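Local coordinates for SnoaL-like domain-containing protein (Agrobacterium tumefaciens str. C58, PDB 3DXO) that is of unknown function but belongs to the SnoaL-like family of the NTF2 clan and is a putative isomerase, at residues L6-T11 with D99-N104. Numbering follows the deposited sequence.
Sequences LTIAQT and DVVSLN
With chi1 of Ile8 at -64°, CG2 stands anti to the backbone N while CG1 lies beside that N and anti to the carbonyl carbon; this puts the CG1-CD1 branch against Leu103, and CG2 within touch of both Leu103 and Val101. The longer branch extends nearly straight, chi2 163°, and Ile8 CD1 meets Leu103 CD2 tip to tip at 3.4 Å. On the shorter branch, Ile8 CG2 is 4.2 Å from Val101 CG1. A beta-branched, wholly apolar residue suits this place on the helix, since one side chain can touch two neighbours on the same face of the strand. Val101 and Leu103, two apart, both send CB toward the helix, whereas Ser102 between them turns its own away and packs against strand 109-117. The longer leucine reaches out to the end of Ile8, while short, branched Val101 suits a buried strand position, where it also packs on Phe82 and Ile109. Ile8 touches Thr80 of strand 79-87 as well. Thr11 OG1 bonds to Thr7 O at 3.0 Å, from 43° above the carbonyl plane; Thr7 O also accepts Thr11 N, and the threonine hydroxyl thus finds its acceptor one turn back in the helix. Ala9, small and buried, lets the helix lie close to Leu69 and Pro73 of strand 66-76. The N-terminal helix thus packs through apolar side chains on the curved mixed sheet, as in the alpha+beta cone fold of the NTF2 clan.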
ATOM      1  N   LEU B   6      -3.664 -15.058   0.195  1.00 26.75           N
ATOM      2  CA  LEU B   6      -2.438 -15.831   0.407  1.00 26.22           C
ATOM      3  C   LEU B   6      -1.949 -16.329  -0.956  1.00 26.92           C
ATOM      4  O   LEU B   6      -0.743 -16.200  -1.297  1.00 27.86           O
ATOM      5  CB  LEU B   6      -2.666 -16.985   1.388  1.00 25.64           C
ATOM      6  CG  LEU B   6      -1.451 -17.872   1.676  1.00 25.63           C
ATOM      7  CD1 LEU B   6      -0.255 -17.045   2.175  1.00 24.90           C
ATOM      8  CD2 LEU B   6      -1.813 -18.993   2.655  1.00 24.79           C
ATOM      9  N   THR B   7      -2.889 -16.862  -1.739  1.00 26.13           N
ATOM     10  CA  THR B   7      -2.583 -17.365  -3.083  1.00 25.96           C
ATOM     11  C   THR B   7      -1.931 -16.257  -3.935  1.00 26.02           C
ATOM     12  O   THR B   7      -0.923 -16.478  -4.619  1.00 25.97           O
ATOM     13  CB  THR B   7      -3.861 -17.898  -3.775  1.00 25.01           C
ATOM     14  OG1 THR B   7      -4.432 -18.940  -2.964  1.00 24.44           O
ATOM     15  CG2 THR B   7      -3.569 -18.396  -5.173  1.00 22.91           C
ATOM     16  N   ILE B   8      -2.495 -15.059  -3.865  1.00 26.21           N
ATOM     17  CA  ILE B   8      -1.977 -13.952  -4.651  1.00 26.94           C
ATOM     18  C   ILE B   8      -0.543 -13.639  -4.205  1.00 27.57           C
ATOM     19  O   ILE B   8       0.353 -13.515  -5.057  1.00 26.87           O
ATOM     20  CB  ILE B   8      -2.914 -12.728  -4.578  1.00 27.00           C
ATOM     21  CG1 ILE B   8      -4.279 -13.088  -5.207  1.00 27.17           C
ATOM     22  CG2 ILE B   8      -2.296 -11.538  -5.294  1.00 26.29           C
ATOM     23  CD1 ILE B   8      -5.444 -12.143  -4.867  1.00 26.78           C
ATOM     24  N   ALA B   9      -0.316 -13.587  -2.884  1.00 27.73           N
ATOM     25  CA  ALA B   9       1.015 -13.295  -2.355  1.00 27.70           C
ATOM     26  C   ALA B   9       1.993 -14.381  -2.823  1.00 27.59           C
ATOM     27  O   ALA B   9       3.090 -14.084  -3.326  1.00 28.13           O
ATOM     28  CB  ALA B   9       0.980 -13.206  -0.857  1.00 27.81           C
ATOM     29  N   GLN B  10       1.563 -15.633  -2.726  1.00 27.03           N
ATOM     30  CA  GLN B  10       2.407 -16.766  -3.141  1.00 26.62           C
ATOM     31  C   GLN B  10       2.714 -16.785  -4.602  1.00 26.49           C
ATOM     32  O   GLN B  10       3.830 -17.065  -4.951  1.00 26.75           O
ATOM     33  CB  GLN B  10       1.773 -18.097  -2.777  1.00 26.68           C
ATOM     34  CG  GLN B  10       1.755 -18.339  -1.287  1.00 26.89           C
ATOM     35  CD  GLN B  10       0.864 -19.463  -0.912  1.00 26.30           C
ATOM     36  OE1 GLN B  10      -0.053 -19.805  -1.642  1.00 25.50           O
ATOM     37  NE2 GLN B  10       1.112 -20.047   0.243  1.00 26.52           N
ATOM     38  N   THR B  11       1.719 -16.522  -5.444  1.00 26.92           N
ATOM     39  CA  THR B  11       1.889 -16.469  -6.908  1.00 26.31           C
ATOM     40  C   THR B  11       2.845 -15.337  -7.268  1.00 26.73           C
ATOM     41  O   THR B  11       3.704 -15.484  -8.143  1.00 26.74           O
ATOM     42  CB  THR B  11       0.534 -16.222  -7.620  1.00 25.82           C
ATOM     43  OG1 THR B  11      -0.337 -17.332  -7.389  1.00 25.32           O
ATOM     44  CG2 THR B  11       0.728 -16.034  -9.103  1.00 24.78           C
ATOM     45  N   ASP B  99       4.183  -4.921  -0.136  1.00 28.76           N
ATOM     46  CA  ASP B  99       3.560  -4.571  -1.404  1.00 29.17           C
ATOM     47  C   ASP B  99       2.043  -4.501  -1.325  1.00 28.99           C
ATOM     48  O   ASP B  99       1.403  -5.195  -0.515  1.00 29.25           O
ATOM     49  CB  ASP B  99       3.870  -5.628  -2.472  1.00 30.47           C
ATOM     50  CG  ASP B  99       5.342  -5.802  -2.731  1.00 31.25           C
ATOM     51  OD1 ASP B  99       5.956  -4.965  -3.439  1.00 32.36           O
ATOM     52  OD2 ASP B  99       5.861  -6.845  -2.271  1.00 32.73           O
ATOM     53  N   VAL B 100       1.478  -3.670  -2.203  1.00 28.60           N
ATOM     54  CA  VAL B 100       0.042  -3.592  -2.386  1.00 27.92           C
ATOM     55  C   VAL B 100      -0.160  -3.998  -3.843  1.00 27.86           C
ATOM     56  O   VAL B 100       0.382  -3.363  -4.728  1.00 27.64           O
ATOM     57  CB  VAL B 100      -0.517  -2.215  -2.073  1.00 26.98           C
ATOM     58  CG1 VAL B 100      -2.045  -2.190  -2.315  1.00 26.77           C
ATOM     59  CG2 VAL B 100      -0.204  -1.893  -0.633  1.00 25.77           C
ATOM     60  N   VAL B 101      -0.923  -5.070  -4.057  1.00 27.85           N
ATOM     61  CA  VAL B 101      -1.195  -5.620  -5.382  1.00 27.54           C
ATOM     62  C   VAL B 101      -2.681  -5.459  -5.751  1.00 27.53           C
ATOM     63  O   VAL B 101      -3.540  -5.616  -4.903  1.00 27.91           O
ATOM     64  CB  VAL B 101      -0.809  -7.118  -5.396  1.00 27.33           C
ATOM     65  CG1 VAL B 101      -1.136  -7.764  -6.732  1.00 27.28           C
ATOM     66  CG2 VAL B 101       0.654  -7.266  -5.083  1.00 26.44           C
ATOM     67  N   SER B 102      -2.980  -5.144  -7.006  1.00 27.22           N
ATOM     68  CA  SER B 102      -4.358  -4.976  -7.455  1.00 27.71           C
ATOM     69  C   SER B 102      -4.646  -5.964  -8.566  1.00 28.02           C
ATOM     70  O   SER B 102      -3.841  -6.139  -9.486  1.00 29.21           O
ATOM     71  CB  SER B 102      -4.588  -3.591  -8.044  1.00 28.14           C
ATOM     72  OG  SER B 102      -3.931  -2.593  -7.302  1.00 29.94           O
ATOM     73  N   LEU B 103      -5.806  -6.590  -8.493  1.00 27.34           N
ATOM     74  CA  LEU B 103      -6.248  -7.497  -9.519  1.00 26.56           C
ATOM     75  C   LEU B 103      -7.242  -6.768 -10.387  1.00 26.26           C
ATOM     76  O   LEU B 103      -7.990  -5.939  -9.893  1.00 26.92           O
ATOM     77  CB  LEU B 103      -6.866  -8.748  -8.891  1.00 26.27           C
ATOM     78  CG  LEU B 103      -5.914  -9.938  -8.722  1.00 26.90           C
ATOM     79  CD1 LEU B 103      -4.532  -9.578  -8.132  1.00 27.05           C
ATOM     80  CD2 LEU B 103      -6.569 -11.010  -7.924  1.00 26.48           C
ATOM     81  N   ASN B 104      -7.227  -7.033 -11.685  1.00 25.91           N
ATOM     82  CA  ASN B 104      -8.217  -6.444 -12.571  1.00 25.76           C
ATOM     83  C   ASN B 104      -9.459  -7.334 -12.491  1.00 26.25           C
ATOM     84  O   ASN B 104      -9.436  -8.359 -11.813  1.00 26.32           O
ATOM     85  CB  ASN B 104      -7.685  -6.279 -14.000  1.00 25.45           C
ATOM     86  CG  ASN B 104      -7.242  -7.594 -14.632  1.00 25.25           C
ATOM     87  OD1 ASN B 104      -7.628  -8.678 -14.188  1.00 24.88           O
ATOM     88  ND2 ASN B 104      -6.424  -7.496 -15.677  1.00 24.46           N
TER